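MTH396 protein (Methanothermobacter thermautotrophicus, PDB 1NXH) is of unknown function but forms an all-helical, disulfide-linked homodimer and belongs to the EhaM family. Local coordinates at residues C78-V81 with D82-I86. Residues are numbered along the deposited sequence; the frame is centred on the assembly and turned at random.
Sequences CWLV and DVMEI
Cys78 O takes the N-H of Val83 at 3.0 Å, and Trp79 O takes that of Met84 at 2.7 Å, both five residues on. This is the i to i+5 pattern of a pi-type widening within helix 77-83. Each donor lies in the carbonyl plane; the Met84 bond is the straighter, 158° at the hydrogen against 130°. The next carbonyl, Leu80 O, receives only a weak bond from Ile86 N, 2.8 Å long, and the backbone of Leu80 also bonds to that of Ile87. By then Glu85 has left helical geometry, with positive phi.

Val83 lies alongside Trp79, its chi1 of -176° carrying CG1 opposite the backbone N and to within 3.9 Å of Trp79 CE3, obliquely to the indole; its CG2 sits by Cys78 O. Put an alanine at Val83 and both methyls go, which is likely to open a gap beside the indole and against Phe59 of the second subunit. Selenomethionine Met84, bent at chi3 but poorly ordered, brings CE to Trp79 CB and Leu80 CD1.

Cys78 SG is disulfide-bonded to Cys66 of the second subunit, where Arg58 forms a salt bridge with Glu85 OE2 and Phe59 packs on Val83 and Met84. Within the chain, Leu80 and, just past the helix, Ile86 rest on helix 109-124, and Val81 on helix 89-104, so that this corner lies against those two helices and the second subunit.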
loop_
_atom_site.group_PDB
_atom_site.type_symbol
_atom_site.label_atom_id
_atom_site.label_comp_id
_atom_site.label_asym_id
_atom_site.label_seq_id
_atom_site.Cartn_x
_atom_site.Cartn_y
_atom_site.Cartn_z
ATOM N N CYS A 78 -4.714 5.006 -6.604
ATOM C CA CYS A 78 -5.685 4.091 -7.199
ATOM C C CYS A 78 -6.834 4.982 -7.651
ATOM O O CYS A 78 -7.392 4.804 -8.733
ATOM C CB CYS A 78 -6.199 3.087 -6.156
ATOM S SG CYS A 78 -7.345 1.785 -6.752
ATOM N N TRP A 79 -7.157 5.959 -6.806
ATOM C CA TRP A 79 -8.251 6.883 -7.053
ATOM C C TRP A 79 -7.864 8.035 -7.938
ATOM O O TRP A 79 -8.457 8.258 -8.999
ATOM C CB TRP A 79 -8.772 7.442 -5.734
ATOM C CG TRP A 79 -9.436 6.428 -4.899
ATOM C CD1 TRP A 79 -8.887 5.715 -3.874
ATOM C CD2 TRP A 79 -10.776 5.960 -5.048
ATOM N NE1 TRP A 79 -9.811 4.822 -3.369
ATOM C CE2 TRP A 79 -10.978 4.953 -4.074
ATOM C CE3 TRP A 79 -11.829 6.294 -5.910
ATOM C CZ2 TRP A 79 -12.189 4.276 -3.940
ATOM C CZ3 TRP A 79 -13.034 5.625 -5.779
ATOM C CH2 TRP A 79 -13.206 4.624 -4.798
ATOM N N LEU A 80 -6.868 8.780 -7.488
ATOM C CA LEU A 80 -6.431 9.928 -8.241
ATOM C C LEU A 80 -6.111 9.633 -9.691
ATOM O O LEU A 80 -6.229 10.504 -10.538
ATOM C CB LEU A 80 -5.226 10.556 -7.556
ATOM C CG LEU A 80 -5.615 11.634 -6.554
ATOM C CD1 LEU A 80 -6.974 11.340 -5.972
ATOM C CD2 LEU A 80 -4.567 11.700 -5.469
ATOM N N VAL A 81 -5.718 8.407 -9.994
ATOM C CA VAL A 81 -5.377 8.097 -11.359
ATOM C C VAL A 81 -6.270 7.041 -11.980
ATOM O O VAL A 81 -7.173 7.359 -12.770
ATOM C CB VAL A 81 -3.914 7.676 -11.426
ATOM C CG1 VAL A 81 -3.509 7.344 -12.852
ATOM C CG2 VAL A 81 -3.045 8.817 -10.876
ATOM N N ASP A 82 -6.047 5.790 -11.611
ATOM C CA ASP A 82 -6.816 4.690 -12.172
ATOM C C ASP A 82 -8.324 4.943 -12.237
ATOM O O ASP A 82 -8.983 4.569 -13.212
ATOM C CB ASP A 82 -6.545 3.412 -11.374
ATOM C CG ASP A 82 -5.050 3.196 -11.080
ATOM O OD1 ASP A 82 -4.699 2.111 -10.556
ATOM O OD2 ASP A 82 -4.225 4.100 -11.357
ATOM N N VAL A 83 -8.874 5.593 -11.217
ATOM C CA VAL A 83 -10.313 5.839 -11.171
ATOM C C VAL A 83 -10.789 7.203 -11.638
ATOM O O VAL A 83 -11.486 7.313 -12.635
ATOM C CB VAL A 83 -10.855 5.653 -9.755
ATOM C CG1 VAL A 83 -12.347 5.806 -9.765
ATOM C CG2 VAL A 83 -10.468 4.310 -9.222
HETATM N N MSE A 84 -10.437 8.241 -10.894
HETATM C CA MSE A 84 -10.869 9.582 -11.242
HETATM C C MSE A 84 -10.074 10.189 -12.399
HETATM O O MSE A 84 -10.626 10.907 -13.231
HETATM C CB MSE A 84 -10.814 10.478 -9.998
HETATM C CG MSE A 84 -11.527 9.858 -8.804
HETATM SE SE MSE A 84 -11.793 11.020 -7.284
HETATM C CE MSE A 84 -10.228 10.640 -6.272
ATOM N N GLU A 85 -8.785 9.889 -12.477
ATOM C CA GLU A 85 -7.963 10.441 -13.546
ATOM C C GLU A 85 -7.679 11.930 -13.332
ATOM O O GLU A 85 -7.479 12.679 -14.278
ATOM C CB GLU A 85 -8.639 10.237 -14.902
ATOM C CG GLU A 85 -8.944 8.801 -15.230
ATOM C CD GLU A 85 -9.451 8.653 -16.648
ATOM O OE1 GLU A 85 -8.732 9.078 -17.576
ATOM O OE2 GLU A 85 -10.567 8.123 -16.843
ATOM N N ILE A 86 -7.672 12.341 -12.073
ATOM C CA ILE A 86 -7.384 13.713 -11.687
ATOM C C ILE A 86 -5.906 13.997 -11.979
ATOM O O ILE A 86 -5.495 15.152 -12.149
ATOM C CB ILE A 86 -7.612 13.896 -10.188
ATOM C CG1 ILE A 86 -9.089 13.726 -9.864
ATOM C CG2 ILE A 86 -7.088 15.239 -9.732
ATOM C CD1 ILE A 86 -9.364 13.727 -8.376
#